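Local coordinates for protein acyl-CoA thioester hydrolase HI0827 (Haemophilus influenzae Rd KW20, PDB 3BJK) that probably hydrolyses the thioester bond of a broad range of acyl-coenzyme A substrates, working as a hexameric hotdog-fold enzyme built as a trimer of dimers, at residues R89-K101 with R111-A123. The protein carries 1 engineered substitution. Residues are numbered along the deposited sequence; the frame is centred on the assembly and turned at random.
Sequences RSSIKIKVEVWVK and RYCVTDAVFTFVA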
loop_
_atom_site.group_PDB
_atom_site.type_symbol
_atom_site.label_atom_id
_atom_site.label_comp_id
_atom_site.label_asym_id
_atom_site.label_seq_id
_atom_site.Cartn_x
_atom_site.Cartn_y
_atom_site.Cartn_z
ATOM N N ARG C 89 33.392 12.690 9.448
ATOM C CA ARG C 89 32.915 13.332 10.666
ATOM C C ARG C 89 31.395 13.108 10.877
ATOM O O ARG C 89 30.915 12.869 11.993
ATOM C CB ARG C 89 33.264 14.805 10.523
ATOM C CG ARG C 89 33.018 15.699 11.691
ATOM C CD ARG C 89 33.533 17.076 11.259
ATOM N NE ARG C 89 33.065 18.186 12.087
ATOM C CZ ARG C 89 33.124 19.473 11.714
ATOM N NH1 ARG C 89 33.630 19.835 10.510
ATOM N NH2 ARG C 89 32.685 20.414 12.559
ATOM N N SER C 90 30.644 13.173 9.789
ATOM C CA SER C 90 29.204 13.013 9.823
ATOM C C SER C 90 28.704 12.023 8.762
ATOM O O SER C 90 27.606 11.459 8.883
ATOM C CB SER C 90 28.539 14.386 9.637
ATOM O OG SER C 90 28.901 14.984 8.377
ATOM N N SER C 91 29.508 11.773 7.730
ATOM C CA SER C 91 29.021 10.917 6.601
ATOM C C SER C 91 29.387 9.421 6.783
ATOM O O SER C 91 30.382 9.061 7.442
ATOM C CB SER C 91 29.576 11.410 5.273
ATOM O OG SER C 91 30.980 11.331 5.300
ATOM N N ILE C 92 28.575 8.551 6.198
ATOM C CA ILE C 92 28.808 7.137 6.225
ATOM C C ILE C 92 28.527 6.603 4.823
ATOM O O ILE C 92 27.430 6.778 4.306
ATOM C CB ILE C 92 27.831 6.457 7.203
ATOM C CG1 ILE C 92 28.007 7.055 8.584
ATOM C CG2 ILE C 92 28.074 4.975 7.279
ATOM C CD1 ILE C 92 26.848 6.966 9.410
ATOM N N LYS C 93 29.499 5.925 4.236
ATOM C CA LYS C 93 29.369 5.418 2.853
ATOM C C LYS C 93 29.220 3.889 2.982
ATOM O O LYS C 93 30.022 3.252 3.669
ATOM C CB LYS C 93 30.622 5.852 2.086
ATOM C CG LYS C 93 30.748 5.458 0.611
ATOM C CD LYS C 93 32.029 6.046 0.015
ATOM C CE LYS C 93 32.113 5.747 -1.470
ATOM N NZ LYS C 93 33.423 6.071 -2.080
ATOM N N ILE C 94 28.186 3.312 2.365
ATOM C CA ILE C 94 27.870 1.920 2.564
ATOM C C ILE C 94 27.631 1.313 1.179
ATOM O O ILE C 94 26.848 1.850 0.410
ATOM C CB ILE C 94 26.635 1.685 3.484
ATOM C CG1 ILE C 94 26.962 2.095 4.911
ATOM C CG2 ILE C 94 26.210 0.194 3.419
ATOM C CD1 ILE C 94 25.877 2.224 5.793
ATOM N N LYS C 95 28.334 0.232 0.861
ATOM C CA LYS C 95 27.963 -0.597 -0.313
ATOM C C LYS C 95 26.900 -1.642 0.081
ATOM O O LYS C 95 27.082 -2.410 1.052
ATOM C CB LYS C 95 29.184 -1.260 -0.906
ATOM C CG LYS C 95 28.920 -1.947 -2.298
ATOM C CD LYS C 95 30.123 -2.725 -2.698
ATOM C CE LYS C 95 30.005 -3.289 -4.127
ATOM N NZ LYS C 95 28.636 -3.317 -4.580
ATOM N N VAL C 96 25.790 -1.664 -0.656
ATOM C CA VAL C 96 24.699 -2.628 -0.451
ATOM C C VAL C 96 24.642 -3.591 -1.633
ATOM O O VAL C 96 24.741 -3.149 -2.787
ATOM C CB VAL C 96 23.352 -1.871 -0.303
ATOM C CG1 VAL C 96 22.158 -2.828 -0.158
ATOM C CG2 VAL C 96 23.423 -0.912 0.871
ATOM N N GLU C 97 24.625 -4.900 -1.355
ATOM C CA GLU C 97 24.317 -5.920 -2.345
ATOM C C GLU C 97 23.001 -6.601 -1.976
ATOM O O GLU C 97 22.745 -6.930 -0.779
ATOM C CB GLU C 97 25.347 -6.992 -2.380
ATOM C CG GLU C 97 26.773 -6.531 -2.669
ATOM C CD GLU C 97 27.730 -7.705 -2.876
ATOM O OE1 GLU C 97 27.513 -8.811 -2.301
ATOM O OE2 GLU C 97 28.729 -7.521 -3.614
ATOM N N VAL C 98 22.163 -6.747 -3.001
ATOM C CA VAL C 98 20.908 -7.524 -2.948
ATOM C C VAL C 98 21.068 -8.878 -3.544
ATOM O O VAL C 98 21.543 -9.028 -4.668
ATOM C CB VAL C 98 19.731 -6.809 -3.613
ATOM C CG1 VAL C 98 18.459 -7.574 -3.338
ATOM C CG2 VAL C 98 19.598 -5.385 -3.097
ATOM N N TRP C 99 20.727 -9.871 -2.724
ATOM C CA TRP C 99 20.867 -11.250 -3.049
ATOM C C TRP C 99 19.487 -11.904 -2.888
ATOM O O TRP C 99 18.710 -11.545 -2.000
ATOM C CB TRP C 99 21.875 -11.915 -2.094
ATOM C CG TRP C 99 23.335 -11.597 -2.362
ATOM C CD1 TRP C 99 24.019 -10.439 -2.040
ATOM C CD2 TRP C 99 24.272 -12.459 -2.961
ATOM N NE1 TRP C 99 25.309 -10.548 -2.424
ATOM C CE2 TRP C 99 25.507 -11.771 -2.999
ATOM C CE3 TRP C 99 24.198 -13.761 -3.488
ATOM C CZ2 TRP C 99 26.645 -12.330 -3.549
ATOM C CZ3 TRP C 99 25.341 -14.318 -4.038
ATOM C CH2 TRP C 99 26.555 -13.603 -4.053
ATOM N N VAL C 100 19.233 -12.855 -3.755
ATOM C CA VAL C 100 18.029 -13.685 -3.747
ATOM C C VAL C 100 18.389 -15.141 -3.410
ATOM O O VAL C 100 19.474 -15.643 -3.748
ATOM C CB VAL C 100 17.325 -13.614 -5.147
ATOM C CG1 VAL C 100 16.513 -14.807 -5.451
ATOM C CG2 VAL C 100 16.511 -12.304 -5.292
ATOM N N LYS C 101 17.453 -15.806 -2.739
ATOM C CA LYS C 101 17.464 -17.263 -2.542
ATOM C C LYS C 101 16.149 -17.878 -3.042
ATOM O O LYS C 101 15.060 -17.422 -2.646
ATOM C CB LYS C 101 17.664 -17.575 -1.049
ATOM C CG LYS C 101 17.777 -19.065 -0.677
ATOM C CD LYS C 101 17.846 -19.215 0.864
ATOM C CE LYS C 101 18.079 -20.589 1.328
ATOM N NZ LYS C 101 18.258 -20.717 2.809
ATOM N N ARG C 111 21.300 -19.279 -5.013
ATOM C CA ARG C 111 21.446 -17.900 -4.538
ATOM C C ARG C 111 22.352 -17.100 -5.469
ATOM O O ARG C 111 23.353 -17.629 -5.969
ATOM C CB ARG C 111 22.034 -17.798 -3.118
ATOM C CG ARG C 111 21.517 -18.823 -2.124
ATOM C CD ARG C 111 22.186 -18.708 -0.738
ATOM N NE ARG C 111 22.192 -20.023 -0.074
ATOM C CZ ARG C 111 21.669 -20.313 1.125
ATOM N NH1 ARG C 111 21.077 -19.386 1.892
ATOM N NH2 ARG C 111 21.739 -21.554 1.569
ATOM N N TYR C 112 22.000 -15.838 -5.701
ATOM C CA TYR C 112 22.847 -14.945 -6.477
ATOM C C TYR C 112 22.531 -13.470 -6.281
ATOM O O TYR C 112 21.465 -13.115 -5.774
ATOM C CB TYR C 112 22.778 -15.301 -7.961
ATOM C CG TYR C 112 21.380 -15.367 -8.468
ATOM C CD1 TYR C 112 20.703 -14.232 -8.887
ATOM C CD2 TYR C 112 20.720 -16.571 -8.506
ATOM C CE1 TYR C 112 19.409 -14.318 -9.357
ATOM C CE2 TYR C 112 19.432 -16.674 -8.947
ATOM C CZ TYR C 112 18.771 -15.561 -9.390
ATOM O OH TYR C 112 17.462 -15.728 -9.844
ATOM N N CYS C 113 23.517 -12.646 -6.655
ATOM C CA CYS C 113 23.467 -11.195 -6.456
ATOM C C CYS C 113 22.649 -10.611 -7.605
ATOM O O CYS C 113 22.926 -10.891 -8.762
ATOM C CB CYS C 113 24.883 -10.598 -6.464
ATOM S SG CYS C 113 24.786 -8.901 -6.080
ATOM N N VAL C 114 21.596 -9.899 -7.273
ATOM C CA VAL C 114 20.714 -9.293 -8.265
ATOM C C VAL C 114 20.933 -7.797 -8.460
ATOM O O VAL C 114 20.666 -7.302 -9.535
ATOM C CB VAL C 114 19.190 -9.582 -7.947
ATOM C CG1 VAL C 114 18.941 -11.037 -8.091
ATOM C CG2 VAL C 114 18.772 -9.104 -6.568
ATOM N N THR C 115 21.413 -7.099 -7.429
ATOM C CA THR C 115 21.487 -5.621 -7.420
ATOM C C THR C 115 22.595 -5.155 -6.464
ATOM O O THR C 115 22.933 -5.845 -5.437
ATOM C CB THR C 115 20.121 -4.937 -6.935
ATOM O OG1 THR C 115 18.978 -5.665 -7.397
ATOM C CG2 THR C 115 20.011 -3.518 -7.430
ATOM N N ASP C 116 23.235 -4.030 -6.827
ATOM C CA ASP C 116 24.154 -3.376 -5.904
ATOM C C ASP C 116 23.996 -1.863 -5.957
ATOM O O ASP C 116 23.327 -1.330 -6.826
ATOM C CB ASP C 116 25.594 -3.809 -6.088
ATOM C CG ASP C 116 26.220 -3.392 -7.430
ATOM O OD1 ASP C 116 25.994 -2.287 -7.991
ATOM O OD2 ASP C 116 26.997 -4.211 -7.911
ATOM N N ALA C 117 24.582 -1.198 -4.974
ATOM C CA ALA C 117 24.572 0.254 -4.926
ATOM C C ALA C 117 25.605 0.736 -3.892
ATOM O O ALA C 117 25.969 0.012 -2.947
ATOM C CB ALA C 117 23.199 0.734 -4.582
ATOM N N VAL C 118 26.037 1.978 -4.033
ATOM C CA VAL C 118 26.829 2.617 -2.969
ATOM C C VAL C 118 26.098 3.883 -2.509
ATOM O O VAL C 118 25.918 4.796 -3.317
ATOM C CB VAL C 118 28.231 2.965 -3.490
ATOM C CG1 VAL C 118 29.026 3.718 -2.395
ATOM C CG2 VAL C 118 28.945 1.675 -3.927
ATOM N N PHE C 119 25.668 3.873 -1.239
ATOM C CA PHE C 119 24.881 4.915 -0.586
ATOM C C PHE C 119 25.792 5.726 0.270
ATOM O O PHE C 119 26.736 5.196 0.840
ATOM C CB PHE C 119 23.826 4.322 0.361
ATOM C CG PHE C 119 22.570 3.836 -0.334
ATOM C CD1 PHE C 119 22.552 2.629 -1.022
ATOM C CD2 PHE C 119 21.397 4.558 -0.240
ATOM C CE1 PHE C 119 21.404 2.229 -1.675
ATOM C CE2 PHE C 119 20.291 4.162 -0.849
ATOM C CZ PHE C 119 20.275 2.989 -1.576
ATOM N N THR C 120 25.473 6.998 0.385
ATOM C CA THR C 120 26.058 7.900 1.383
ATOM C C THR C 120 24.946 8.509 2.273
ATOM O O THR C 120 23.979 9.129 1.796
ATOM C CB THR C 120 26.875 9.059 0.724
ATOM O OG1 THR C 120 27.711 8.545 -0.321
ATOM C CG2 THR C 120 27.646 9.849 1.773
ATOM N N PHE C 121 25.156 8.387 3.576
ATOM C CA PHE C 121 24.261 8.908 4.582
ATOM C C PHE C 121 24.969 9.959 5.390
ATOM O O PHE C 121 26.180 9.963 5.465
ATOM C CB PHE C 121 23.876 7.784 5.551
ATOM C CG PHE C 121 23.236 6.618 4.871
ATOM C CD1 PHE C 121 21.861 6.600 4.659
ATOM C CD2 PHE C 121 24.001 5.587 4.389
ATOM C CE1 PHE C 121 21.254 5.576 4.032
ATOM C CE2 PHE C 121 23.384 4.524 3.717
ATOM C CZ PHE C 121 21.998 4.523 3.561
ATOM N N VAL C 122 24.199 10.850 6.000
ATOM C CA VAL C 122 24.742 11.835 6.900
ATOM C C VAL C 122 23.938 11.789 8.209
ATOM O O VAL C 122 22.715 11.794 8.188
ATOM C CB VAL C 122 24.751 13.248 6.251
ATOM C CG1 VAL C 122 25.234 14.296 7.231
ATOM C CG2 VAL C 122 25.632 13.212 4.994
ATOM N N ALA C 123 24.657 11.637 9.306
ATOM C CA ALA C 123 24.138 11.790 10.647
ATOM C C ALA C 123 23.539 13.203 10.879
ATOM O O ALA C 123 24.153 14.216 10.550
ATOM C CB ALA C 123 25.262 11.534 11.635
HETATM O O HOH W 1 28.525 -5.900 -6.474
#
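Val114 and Thr115 both face Val98 in a classic beta bulge, in the long antiparallel hairpin of the curved hotdog sheet. Val98 O takes a firm bond from Val114 N (2.7 Å) and a weak one from Thr115 N (3.4 Å), and the register slips by one residue. Val114 packs its CG2 methyl against Val98 CG1 at 3.6 Å. With CG beside the backbone N (chi1 -75°), the Trp99 indole lies across the neighbouring strand at Cys113, whose CB sits over the six-membered ring, 3.9 Å from the centroid, in a CH-pi contact, while SG hangs over the five-membered ring. NE1 donates in its own ring plane to Glu97 OE1 (2.8 Å), meeting it from above the carboxylate plane and fixing the indole's rotation. Glu97 OE2 also pairs with Arg10. On the other face of the sheet, Val98 and Thr115 lie side by side against Met42 of the central helix 35-54, and farther along the side chains of Ile94 and Phe121 meet at about a right angle, CD1 against CE2. Lys101 CE lies over one face of the Arg111 guanidinium, bringing the like charges NZ and NH1 to 3.2 Å; NZ is salt-bridged to Glu52 of the second subunit. Asp116 OD1 is hydrogen-bonded to Asn67, and OD2 forms a long salt bridge with Lys95 NZ (3.8 Å). One water accepts from Lys95 NZ and donates to Glu97 OE2 and, at 2.7 Å, to Asp116 OD2.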